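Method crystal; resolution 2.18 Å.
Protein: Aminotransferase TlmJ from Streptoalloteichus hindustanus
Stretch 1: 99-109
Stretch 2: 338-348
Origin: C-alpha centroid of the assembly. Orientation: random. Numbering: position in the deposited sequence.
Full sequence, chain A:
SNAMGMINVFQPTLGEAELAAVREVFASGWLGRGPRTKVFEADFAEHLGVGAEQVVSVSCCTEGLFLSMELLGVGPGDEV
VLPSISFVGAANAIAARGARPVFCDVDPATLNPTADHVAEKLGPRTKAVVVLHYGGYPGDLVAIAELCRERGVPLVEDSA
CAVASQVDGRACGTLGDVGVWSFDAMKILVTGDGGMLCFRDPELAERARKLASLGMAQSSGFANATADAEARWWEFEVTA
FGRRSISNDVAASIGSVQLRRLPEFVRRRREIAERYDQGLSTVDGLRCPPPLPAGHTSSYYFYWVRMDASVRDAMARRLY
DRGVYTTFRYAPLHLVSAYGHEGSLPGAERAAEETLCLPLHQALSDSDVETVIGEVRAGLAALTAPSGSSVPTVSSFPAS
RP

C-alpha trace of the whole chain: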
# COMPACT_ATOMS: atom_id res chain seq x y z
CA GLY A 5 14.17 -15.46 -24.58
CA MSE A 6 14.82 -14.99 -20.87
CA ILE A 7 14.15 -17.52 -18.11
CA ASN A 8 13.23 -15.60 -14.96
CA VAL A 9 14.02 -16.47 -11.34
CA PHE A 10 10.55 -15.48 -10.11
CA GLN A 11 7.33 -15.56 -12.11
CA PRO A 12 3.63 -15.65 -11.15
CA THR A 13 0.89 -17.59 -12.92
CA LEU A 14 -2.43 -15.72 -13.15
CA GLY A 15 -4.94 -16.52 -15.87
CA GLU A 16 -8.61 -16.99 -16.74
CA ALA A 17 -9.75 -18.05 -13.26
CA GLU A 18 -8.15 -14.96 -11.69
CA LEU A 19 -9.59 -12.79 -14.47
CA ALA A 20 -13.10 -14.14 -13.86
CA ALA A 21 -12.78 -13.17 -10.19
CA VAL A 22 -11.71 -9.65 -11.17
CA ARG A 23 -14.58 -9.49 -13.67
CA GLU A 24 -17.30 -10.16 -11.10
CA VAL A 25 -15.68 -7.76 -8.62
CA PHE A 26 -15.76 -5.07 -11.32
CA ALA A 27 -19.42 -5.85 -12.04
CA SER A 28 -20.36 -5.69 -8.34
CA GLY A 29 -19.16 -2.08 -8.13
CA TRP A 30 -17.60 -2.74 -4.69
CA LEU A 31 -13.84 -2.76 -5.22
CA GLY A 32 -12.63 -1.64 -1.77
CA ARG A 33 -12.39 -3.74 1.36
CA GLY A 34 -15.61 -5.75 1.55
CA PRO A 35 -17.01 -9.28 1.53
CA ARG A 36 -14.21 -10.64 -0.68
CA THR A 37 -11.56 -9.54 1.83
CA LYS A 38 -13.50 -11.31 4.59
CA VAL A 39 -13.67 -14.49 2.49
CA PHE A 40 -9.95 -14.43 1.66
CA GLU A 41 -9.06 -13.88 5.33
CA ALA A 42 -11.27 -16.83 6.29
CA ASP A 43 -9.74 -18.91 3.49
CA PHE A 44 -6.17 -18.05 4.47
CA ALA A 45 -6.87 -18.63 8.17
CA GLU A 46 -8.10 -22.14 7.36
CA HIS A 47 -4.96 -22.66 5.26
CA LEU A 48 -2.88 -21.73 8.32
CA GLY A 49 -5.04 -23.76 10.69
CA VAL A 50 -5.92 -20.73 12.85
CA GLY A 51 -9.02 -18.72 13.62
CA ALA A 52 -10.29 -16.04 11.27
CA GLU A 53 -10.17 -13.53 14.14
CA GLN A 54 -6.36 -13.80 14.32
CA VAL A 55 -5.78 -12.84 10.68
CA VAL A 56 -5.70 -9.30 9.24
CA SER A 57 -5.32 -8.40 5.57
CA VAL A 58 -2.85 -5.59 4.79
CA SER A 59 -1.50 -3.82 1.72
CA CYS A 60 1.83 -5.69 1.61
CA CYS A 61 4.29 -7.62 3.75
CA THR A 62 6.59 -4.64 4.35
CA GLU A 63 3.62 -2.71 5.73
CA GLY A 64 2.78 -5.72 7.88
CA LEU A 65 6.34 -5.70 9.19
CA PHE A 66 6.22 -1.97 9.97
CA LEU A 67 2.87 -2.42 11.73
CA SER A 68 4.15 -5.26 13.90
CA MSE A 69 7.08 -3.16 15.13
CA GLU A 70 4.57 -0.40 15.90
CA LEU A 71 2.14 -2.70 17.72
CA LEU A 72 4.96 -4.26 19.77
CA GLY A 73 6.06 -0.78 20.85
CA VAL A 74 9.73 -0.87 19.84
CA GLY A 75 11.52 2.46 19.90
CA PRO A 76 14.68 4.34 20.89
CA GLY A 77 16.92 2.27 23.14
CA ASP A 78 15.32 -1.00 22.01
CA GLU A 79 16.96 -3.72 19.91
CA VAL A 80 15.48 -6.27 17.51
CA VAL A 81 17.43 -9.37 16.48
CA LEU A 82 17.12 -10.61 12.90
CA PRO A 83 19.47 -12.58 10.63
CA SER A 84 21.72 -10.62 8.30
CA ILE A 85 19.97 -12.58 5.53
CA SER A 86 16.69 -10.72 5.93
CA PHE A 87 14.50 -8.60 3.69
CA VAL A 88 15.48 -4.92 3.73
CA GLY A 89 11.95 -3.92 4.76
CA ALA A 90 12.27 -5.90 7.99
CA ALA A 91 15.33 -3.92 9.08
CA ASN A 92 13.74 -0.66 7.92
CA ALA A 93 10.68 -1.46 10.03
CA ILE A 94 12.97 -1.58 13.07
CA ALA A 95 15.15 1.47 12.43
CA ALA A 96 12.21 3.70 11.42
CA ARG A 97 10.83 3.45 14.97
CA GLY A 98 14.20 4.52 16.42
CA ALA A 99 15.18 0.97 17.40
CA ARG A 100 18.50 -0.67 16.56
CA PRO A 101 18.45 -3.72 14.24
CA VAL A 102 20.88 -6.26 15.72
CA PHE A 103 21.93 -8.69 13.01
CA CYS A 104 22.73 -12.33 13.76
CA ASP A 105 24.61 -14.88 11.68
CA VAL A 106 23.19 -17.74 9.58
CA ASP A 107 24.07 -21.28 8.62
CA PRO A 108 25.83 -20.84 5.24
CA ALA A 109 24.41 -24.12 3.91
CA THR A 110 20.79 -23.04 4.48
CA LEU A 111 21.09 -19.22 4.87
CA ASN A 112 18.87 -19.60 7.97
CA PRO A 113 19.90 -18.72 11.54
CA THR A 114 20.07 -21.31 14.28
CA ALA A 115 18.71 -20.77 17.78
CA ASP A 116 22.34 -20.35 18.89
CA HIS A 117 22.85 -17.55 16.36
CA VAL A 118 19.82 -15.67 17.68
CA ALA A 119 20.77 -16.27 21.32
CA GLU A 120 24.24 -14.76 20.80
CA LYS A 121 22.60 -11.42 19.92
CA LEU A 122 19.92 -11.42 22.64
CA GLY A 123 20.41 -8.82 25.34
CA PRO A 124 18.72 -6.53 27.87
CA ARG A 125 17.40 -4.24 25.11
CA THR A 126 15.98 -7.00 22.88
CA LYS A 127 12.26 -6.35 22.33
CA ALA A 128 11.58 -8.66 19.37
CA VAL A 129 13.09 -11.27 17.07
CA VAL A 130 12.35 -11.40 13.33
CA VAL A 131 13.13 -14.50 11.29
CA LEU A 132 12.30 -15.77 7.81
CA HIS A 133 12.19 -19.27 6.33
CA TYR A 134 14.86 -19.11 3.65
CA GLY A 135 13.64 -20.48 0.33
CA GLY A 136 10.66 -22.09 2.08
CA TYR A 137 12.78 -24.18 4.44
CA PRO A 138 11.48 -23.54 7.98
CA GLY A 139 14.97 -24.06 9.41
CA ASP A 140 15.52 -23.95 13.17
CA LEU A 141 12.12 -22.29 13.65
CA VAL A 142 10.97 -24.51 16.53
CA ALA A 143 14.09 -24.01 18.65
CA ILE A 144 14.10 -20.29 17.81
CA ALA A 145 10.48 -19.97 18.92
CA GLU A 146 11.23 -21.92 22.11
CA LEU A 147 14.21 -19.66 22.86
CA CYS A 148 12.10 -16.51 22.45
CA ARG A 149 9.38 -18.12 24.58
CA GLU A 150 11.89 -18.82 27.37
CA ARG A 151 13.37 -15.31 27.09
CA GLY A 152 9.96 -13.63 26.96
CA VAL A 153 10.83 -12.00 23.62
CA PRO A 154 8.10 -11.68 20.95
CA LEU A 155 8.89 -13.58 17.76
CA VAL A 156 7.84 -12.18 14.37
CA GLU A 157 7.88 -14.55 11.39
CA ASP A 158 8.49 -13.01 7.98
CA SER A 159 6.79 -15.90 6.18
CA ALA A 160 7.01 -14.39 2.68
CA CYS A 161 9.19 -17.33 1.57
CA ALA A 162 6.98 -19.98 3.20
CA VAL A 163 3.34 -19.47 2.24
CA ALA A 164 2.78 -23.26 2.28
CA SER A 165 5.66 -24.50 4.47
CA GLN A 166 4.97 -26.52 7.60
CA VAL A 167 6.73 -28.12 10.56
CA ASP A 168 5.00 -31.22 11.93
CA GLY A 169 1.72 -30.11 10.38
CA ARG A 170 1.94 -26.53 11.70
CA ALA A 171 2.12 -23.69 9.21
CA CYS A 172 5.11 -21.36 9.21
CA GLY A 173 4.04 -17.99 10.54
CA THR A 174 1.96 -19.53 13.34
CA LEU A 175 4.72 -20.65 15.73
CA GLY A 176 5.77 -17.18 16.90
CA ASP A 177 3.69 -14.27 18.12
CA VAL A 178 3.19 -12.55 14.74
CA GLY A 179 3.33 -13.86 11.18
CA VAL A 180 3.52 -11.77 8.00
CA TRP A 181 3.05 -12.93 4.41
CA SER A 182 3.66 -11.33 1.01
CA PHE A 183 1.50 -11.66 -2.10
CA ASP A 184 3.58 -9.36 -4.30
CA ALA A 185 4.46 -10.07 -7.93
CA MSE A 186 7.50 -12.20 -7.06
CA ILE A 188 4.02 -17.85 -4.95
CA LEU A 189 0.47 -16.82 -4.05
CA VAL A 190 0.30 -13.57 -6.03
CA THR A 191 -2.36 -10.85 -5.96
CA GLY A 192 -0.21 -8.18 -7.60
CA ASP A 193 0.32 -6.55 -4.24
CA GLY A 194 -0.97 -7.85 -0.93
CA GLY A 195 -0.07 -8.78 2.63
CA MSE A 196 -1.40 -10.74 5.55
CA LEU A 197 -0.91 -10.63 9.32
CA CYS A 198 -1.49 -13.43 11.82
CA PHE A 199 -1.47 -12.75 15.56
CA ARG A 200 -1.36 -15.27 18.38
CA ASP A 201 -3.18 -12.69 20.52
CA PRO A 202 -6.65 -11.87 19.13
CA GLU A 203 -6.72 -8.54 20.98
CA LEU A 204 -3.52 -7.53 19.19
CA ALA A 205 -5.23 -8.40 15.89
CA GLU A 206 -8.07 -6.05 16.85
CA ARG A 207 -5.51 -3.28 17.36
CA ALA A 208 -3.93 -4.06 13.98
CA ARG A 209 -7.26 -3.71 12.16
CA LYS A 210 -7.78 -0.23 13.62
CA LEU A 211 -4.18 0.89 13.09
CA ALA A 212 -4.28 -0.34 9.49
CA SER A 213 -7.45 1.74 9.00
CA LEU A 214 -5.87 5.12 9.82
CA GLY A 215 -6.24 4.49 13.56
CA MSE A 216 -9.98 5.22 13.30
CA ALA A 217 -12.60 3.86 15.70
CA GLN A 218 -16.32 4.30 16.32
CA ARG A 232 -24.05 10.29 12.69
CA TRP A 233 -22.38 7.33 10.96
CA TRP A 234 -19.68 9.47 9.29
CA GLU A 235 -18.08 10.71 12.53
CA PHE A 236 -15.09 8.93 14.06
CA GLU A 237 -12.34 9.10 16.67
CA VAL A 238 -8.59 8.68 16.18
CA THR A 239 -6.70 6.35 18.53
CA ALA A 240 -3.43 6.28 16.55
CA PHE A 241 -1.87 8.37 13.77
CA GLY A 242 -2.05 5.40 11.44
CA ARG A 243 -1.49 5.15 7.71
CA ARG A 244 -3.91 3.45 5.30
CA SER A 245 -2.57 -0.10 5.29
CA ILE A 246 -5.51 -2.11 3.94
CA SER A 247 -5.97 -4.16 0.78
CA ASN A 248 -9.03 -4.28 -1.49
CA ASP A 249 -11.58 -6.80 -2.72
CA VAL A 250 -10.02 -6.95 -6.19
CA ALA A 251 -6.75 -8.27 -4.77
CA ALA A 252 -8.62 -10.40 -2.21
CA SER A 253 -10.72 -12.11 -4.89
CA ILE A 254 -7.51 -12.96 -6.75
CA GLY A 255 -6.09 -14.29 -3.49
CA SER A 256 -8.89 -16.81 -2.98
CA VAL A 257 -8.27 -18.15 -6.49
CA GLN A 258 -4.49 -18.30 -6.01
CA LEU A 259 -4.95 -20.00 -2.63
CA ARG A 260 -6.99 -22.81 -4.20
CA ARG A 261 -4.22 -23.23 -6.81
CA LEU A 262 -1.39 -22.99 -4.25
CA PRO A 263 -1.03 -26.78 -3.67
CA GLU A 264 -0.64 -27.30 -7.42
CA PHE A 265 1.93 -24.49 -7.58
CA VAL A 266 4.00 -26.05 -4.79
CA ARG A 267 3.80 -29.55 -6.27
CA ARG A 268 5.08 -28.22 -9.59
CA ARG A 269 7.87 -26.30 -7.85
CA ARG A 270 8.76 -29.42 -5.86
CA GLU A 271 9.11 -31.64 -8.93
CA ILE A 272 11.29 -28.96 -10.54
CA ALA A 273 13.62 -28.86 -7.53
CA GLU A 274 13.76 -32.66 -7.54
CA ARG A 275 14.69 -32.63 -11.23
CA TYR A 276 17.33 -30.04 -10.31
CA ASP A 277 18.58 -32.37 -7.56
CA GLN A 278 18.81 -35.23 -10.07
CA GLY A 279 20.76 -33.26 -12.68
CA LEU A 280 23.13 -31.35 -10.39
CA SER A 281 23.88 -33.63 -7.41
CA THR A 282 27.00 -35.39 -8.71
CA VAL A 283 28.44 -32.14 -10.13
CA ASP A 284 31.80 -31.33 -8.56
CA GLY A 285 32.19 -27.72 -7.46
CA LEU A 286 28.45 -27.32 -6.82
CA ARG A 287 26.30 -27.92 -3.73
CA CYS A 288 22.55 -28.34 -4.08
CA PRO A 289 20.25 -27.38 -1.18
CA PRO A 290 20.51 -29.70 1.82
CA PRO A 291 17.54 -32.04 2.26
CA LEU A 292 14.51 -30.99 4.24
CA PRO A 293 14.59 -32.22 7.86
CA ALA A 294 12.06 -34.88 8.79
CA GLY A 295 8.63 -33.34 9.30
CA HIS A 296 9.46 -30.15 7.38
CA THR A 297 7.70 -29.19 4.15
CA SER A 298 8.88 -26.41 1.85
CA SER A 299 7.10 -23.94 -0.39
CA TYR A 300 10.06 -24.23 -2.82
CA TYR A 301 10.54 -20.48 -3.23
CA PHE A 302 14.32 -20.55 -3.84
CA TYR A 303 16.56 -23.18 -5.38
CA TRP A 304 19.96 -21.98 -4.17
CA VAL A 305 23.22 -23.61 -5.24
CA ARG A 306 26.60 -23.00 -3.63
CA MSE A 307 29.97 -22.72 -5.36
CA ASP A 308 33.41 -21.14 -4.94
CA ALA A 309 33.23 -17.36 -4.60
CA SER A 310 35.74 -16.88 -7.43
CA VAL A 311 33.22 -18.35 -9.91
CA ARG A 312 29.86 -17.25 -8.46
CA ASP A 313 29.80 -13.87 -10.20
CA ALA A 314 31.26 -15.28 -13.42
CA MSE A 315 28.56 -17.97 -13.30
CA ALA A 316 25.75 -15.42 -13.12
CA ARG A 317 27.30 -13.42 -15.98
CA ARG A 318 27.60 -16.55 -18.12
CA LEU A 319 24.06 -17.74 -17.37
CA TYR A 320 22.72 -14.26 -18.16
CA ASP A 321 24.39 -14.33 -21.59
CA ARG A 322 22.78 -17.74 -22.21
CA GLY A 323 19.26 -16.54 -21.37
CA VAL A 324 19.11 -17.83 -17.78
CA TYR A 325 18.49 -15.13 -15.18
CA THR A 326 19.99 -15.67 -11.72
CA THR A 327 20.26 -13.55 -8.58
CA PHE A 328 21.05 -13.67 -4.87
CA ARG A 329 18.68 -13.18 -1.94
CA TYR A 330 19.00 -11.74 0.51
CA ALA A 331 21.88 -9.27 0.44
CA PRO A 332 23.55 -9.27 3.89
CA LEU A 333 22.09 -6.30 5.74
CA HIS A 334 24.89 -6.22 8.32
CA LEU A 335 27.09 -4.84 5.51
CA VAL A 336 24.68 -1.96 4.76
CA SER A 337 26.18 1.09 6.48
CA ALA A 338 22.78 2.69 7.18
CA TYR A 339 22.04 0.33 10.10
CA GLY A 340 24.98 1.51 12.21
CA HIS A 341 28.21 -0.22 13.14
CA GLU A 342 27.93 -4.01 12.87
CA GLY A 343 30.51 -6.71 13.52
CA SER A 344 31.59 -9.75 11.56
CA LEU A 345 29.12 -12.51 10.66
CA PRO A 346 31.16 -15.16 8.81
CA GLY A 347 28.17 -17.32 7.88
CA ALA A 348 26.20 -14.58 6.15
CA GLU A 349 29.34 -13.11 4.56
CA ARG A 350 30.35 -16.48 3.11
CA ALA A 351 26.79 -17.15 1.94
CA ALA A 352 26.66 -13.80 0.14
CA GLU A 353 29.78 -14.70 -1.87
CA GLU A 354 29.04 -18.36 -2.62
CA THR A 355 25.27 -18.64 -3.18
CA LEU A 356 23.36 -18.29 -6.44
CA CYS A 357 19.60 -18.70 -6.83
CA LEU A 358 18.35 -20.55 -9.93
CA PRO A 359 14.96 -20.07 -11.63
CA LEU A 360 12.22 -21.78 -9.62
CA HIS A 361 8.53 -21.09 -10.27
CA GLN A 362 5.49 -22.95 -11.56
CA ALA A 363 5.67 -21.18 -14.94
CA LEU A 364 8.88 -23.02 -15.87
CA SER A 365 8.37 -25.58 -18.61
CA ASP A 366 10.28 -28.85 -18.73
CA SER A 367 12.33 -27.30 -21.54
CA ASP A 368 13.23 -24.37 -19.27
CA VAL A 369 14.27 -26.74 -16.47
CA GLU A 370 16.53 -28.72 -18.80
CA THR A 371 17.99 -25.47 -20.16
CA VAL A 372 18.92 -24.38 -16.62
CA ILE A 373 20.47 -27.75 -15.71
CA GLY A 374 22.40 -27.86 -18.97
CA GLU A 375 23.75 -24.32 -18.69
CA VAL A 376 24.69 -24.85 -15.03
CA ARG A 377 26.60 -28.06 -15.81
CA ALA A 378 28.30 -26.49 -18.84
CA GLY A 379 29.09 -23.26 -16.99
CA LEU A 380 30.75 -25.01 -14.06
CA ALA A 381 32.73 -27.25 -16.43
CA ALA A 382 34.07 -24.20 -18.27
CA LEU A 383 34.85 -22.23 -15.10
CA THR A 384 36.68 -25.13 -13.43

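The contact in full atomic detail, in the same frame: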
# COMPACT_ATOMS: atom_id res chain seq x y z
N ALA A 99 14.54 2.14 16.82
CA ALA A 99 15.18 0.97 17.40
C ALA A 99 16.40 0.56 16.57
O ALA A 99 16.55 0.95 15.41
CB ALA A 99 14.20 -0.20 17.51
N ARG A 100 17.26 -0.25 17.19
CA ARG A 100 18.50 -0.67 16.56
C ARG A 100 18.37 -2.10 16.06
O ARG A 100 18.20 -3.01 16.87
CB ARG A 100 19.66 -0.55 17.54
CG ARG A 100 20.98 -1.08 17.01
CD ARG A 100 22.12 -0.75 17.97
NE ARG A 100 23.40 -1.30 17.51
CZ ARG A 100 23.95 -2.40 18.00
NH1 ARG A 100 23.35 -3.08 18.96
NH2 ARG A 100 25.12 -2.82 17.52
N PRO A 101 18.45 -2.34 14.75
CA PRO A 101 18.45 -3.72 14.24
C PRO A 101 19.78 -4.39 14.58
O PRO A 101 20.85 -3.91 14.21
CB PRO A 101 18.28 -3.55 12.73
CG PRO A 101 17.87 -2.12 12.52
CD PRO A 101 18.46 -1.35 13.65
N VAL A 102 19.70 -5.51 15.29
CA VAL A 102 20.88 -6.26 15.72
C VAL A 102 20.94 -7.54 14.90
O VAL A 102 20.15 -8.47 15.11
CB VAL A 102 20.84 -6.57 17.23
CG1 VAL A 102 22.05 -7.40 17.63
CG2 VAL A 102 20.79 -5.28 18.02
N PHE A 103 21.87 -7.59 13.95
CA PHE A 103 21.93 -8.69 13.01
C PHE A 103 22.66 -9.90 13.59
O PHE A 103 23.69 -9.76 14.26
CB PHE A 103 22.61 -8.25 11.71
CG PHE A 103 21.88 -7.15 10.99
CD1 PHE A 103 20.65 -7.39 10.41
CD2 PHE A 103 22.43 -5.88 10.90
CE1 PHE A 103 19.97 -6.38 9.75
CE2 PHE A 103 21.76 -4.87 10.24
CZ PHE A 103 20.53 -5.12 9.66
N CYS A 104 22.11 -11.08 13.35
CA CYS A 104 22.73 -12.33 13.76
C CYS A 104 23.16 -13.13 12.53
O CYS A 104 22.71 -12.87 11.41
CB CYS A 104 21.78 -13.17 14.63
SG CYS A 104 20.41 -13.95 13.75
N ASP A 105 24.04 -14.10 12.76
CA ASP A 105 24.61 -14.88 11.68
C ASP A 105 23.63 -15.95 11.21
O ASP A 105 22.54 -16.12 11.76
CB ASP A 105 25.93 -15.52 12.14
CG ASP A 105 26.95 -15.61 11.03
OD1 ASP A 105 26.55 -15.46 9.85
OD2 ASP A 105 28.14 -15.82 11.33
N VAL A 106 24.01 -16.68 10.16
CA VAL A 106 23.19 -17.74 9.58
C VAL A 106 24.07 -18.94 9.27
O VAL A 106 25.29 -18.83 9.13
CB VAL A 106 22.45 -17.29 8.29
CG1 VAL A 106 21.52 -16.12 8.58
CG2 VAL A 106 23.45 -16.94 7.20
N ASP A 107 23.43 -20.09 9.16
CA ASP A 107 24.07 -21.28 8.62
C ASP A 107 24.33 -21.06 7.13
O ASP A 107 23.37 -20.83 6.38
CB ASP A 107 23.16 -22.50 8.85
CG ASP A 107 23.82 -23.82 8.47
OD1 ASP A 107 24.66 -23.85 7.55
OD2 ASP A 107 23.46 -24.84 9.09
N PRO A 108 25.58 -21.12 6.67
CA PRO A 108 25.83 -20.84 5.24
C PRO A 108 25.22 -21.87 4.30
O PRO A 108 24.95 -21.55 3.14
CB PRO A 108 27.37 -20.83 5.16
CG PRO A 108 27.82 -21.66 6.31
CD PRO A 108 26.82 -21.41 7.41
N ALA A 109 25.01 -23.10 4.77
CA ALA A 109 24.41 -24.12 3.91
C ALA A 109 22.94 -23.84 3.64
O ALA A 109 22.44 -24.14 2.54
CB ALA A 109 24.58 -25.50 4.54
N ALA A 338 23.84 1.87 6.61
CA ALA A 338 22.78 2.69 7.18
C ALA A 338 22.36 2.21 8.56
O ALA A 338 21.90 3.01 9.39
CB ALA A 338 21.58 2.73 6.24
N TYR A 339 22.51 0.91 8.85
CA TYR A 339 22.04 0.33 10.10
C TYR A 339 23.08 0.39 11.21
O TYR A 339 23.04 -0.44 12.13
CB TYR A 339 21.58 -1.11 9.87
CG TYR A 339 20.58 -1.25 8.74
CD1 TYR A 339 19.31 -0.69 8.84
CD2 TYR A 339 20.90 -1.95 7.59
CE1 TYR A 339 18.40 -0.81 7.82
CE2 TYR A 339 19.99 -2.08 6.56
CZ TYR A 339 18.74 -1.51 6.68
OH TYR A 339 17.83 -1.65 5.65
N GLY A 340 24.01 1.34 11.15
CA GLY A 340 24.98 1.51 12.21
C GLY A 340 26.12 0.51 12.13
O GLY A 340 26.20 -0.34 11.24
N HIS A 341 27.02 0.62 13.10
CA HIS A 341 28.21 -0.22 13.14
C HIS A 341 27.84 -1.65 13.51
O HIS A 341 27.29 -1.89 14.60
CB HIS A 341 29.23 0.34 14.13
N GLU A 342 28.12 -2.59 12.62
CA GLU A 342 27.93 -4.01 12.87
C GLU A 342 29.29 -4.70 12.90
O GLU A 342 30.30 -4.15 12.44
CB GLU A 342 27.03 -4.65 11.81
CG GLU A 342 25.70 -3.94 11.60
CD GLU A 342 24.72 -4.15 12.75
OE1 GLU A 342 24.90 -5.11 13.52
OE2 GLU A 342 23.77 -3.35 12.87
N GLY A 343 29.31 -5.91 13.44
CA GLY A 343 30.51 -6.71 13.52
C GLY A 343 30.64 -7.65 12.35
O GLY A 343 30.08 -7.44 11.27
N SER A 344 31.41 -8.72 12.56
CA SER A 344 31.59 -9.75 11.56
C SER A 344 30.57 -10.87 11.77
O SER A 344 30.30 -11.27 12.90
CB SER A 344 33.01 -10.32 11.62
OG SER A 344 33.19 -11.34 10.64
N LEU A 345 30.01 -11.35 10.66
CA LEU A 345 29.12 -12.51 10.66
C LEU A 345 29.61 -13.43 9.55
O LEU A 345 29.19 -13.31 8.39
CB LEU A 345 27.66 -12.10 10.45
CG LEU A 345 27.02 -11.22 11.53
CD1 LEU A 345 25.64 -10.75 11.09
CD2 LEU A 345 26.95 -11.95 12.86
N PRO A 346 30.53 -14.35 9.87
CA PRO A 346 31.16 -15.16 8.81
C PRO A 346 30.17 -15.98 7.99
O PRO A 346 30.37 -16.13 6.78
CB PRO A 346 32.13 -16.06 9.59
CG PRO A 346 32.41 -15.31 10.84
CD PRO A 346 31.14 -14.60 11.19
N GLY A 347 29.12 -16.50 8.62
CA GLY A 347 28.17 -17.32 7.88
C GLY A 347 27.47 -16.55 6.79
O GLY A 347 27.42 -16.98 5.63
N ALA A 348 26.91 -15.39 7.13
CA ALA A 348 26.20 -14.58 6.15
C ALA A 348 27.15 -14.02 5.10
O ALA A 348 26.79 -13.91 3.92
CB ALA A 348 25.43 -13.46 6.85

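The contact between 99-109 and 338-348 joins a short strand and the loop after it to a segment that ends in the start of a helix, combining an apolar and aromatic patch with a carboxylate that binds the first free amides of that helix. The touching residues lie at least 236 positions apart in sequence, and the two stretches together bury 628 Å².

The polar centre is D105, just beyond the end of strand 100-104. Its CA-to-CB bond points sideways, but its carboxylate reaches the beginning of the helix that follows the N-cap residue L345. There the amide of G347 donates to the carboxylate, with G347 N 3.0 Å from D105 OD2, and the amide of A348 donates to the other oxygen, with A348 N 2.7 Å from D105 OD1. Amides in the first turn of a helix have no carbonyl partner within it, so an acidic side chain placed here satisfies them and is well set against the helix dipole. P346 N also lies close, 3.2 Å from D105 OD2, but as a proline nitrogen it has no hydrogen to give. The carboxylate is held from its own side as well: V106 N donates to D105 OD1 at 2.8 Å.

G347 permits this close approach. A CB built on it would point toward the other stretch and clash with V106 O and D105 OD1. In its absence, G347 CA sits 3.5 Å from V106 O in a CA-H...O contact. Next to it, V106 CG2 packs 4.0 Å from A348 CB, extending the contact along the helix start.

Toward the other end, alternation along the strand sets the packing: P101 and F103 direct their CA-to-CB bonds toward the second stretch, whereas V102 and C104 direct theirs away. F103 buries the largest area of any residue here. Its ring presents an edge to the face of Y339 in an offset edge-to-face pair, with planes at 73° and centroids 5.6 Å apart. Y339 also meets the proline ring, with P101 CG 4.2 Å from Y339 CD1. On the side of D105, L345 CD1 lies 4.0 Å from F103 CB and 3.6 Å from C104 O, linking the aromatic patch to the start of the helix.

E342, although poorly ordered, lies against the F103 ring edge, its CD 3.4 Å from F103 CD2. Its carboxylate gains no hydrogen bond across the contact; E342 OE2 is 3.3 Å from P101 O, and both are acceptors.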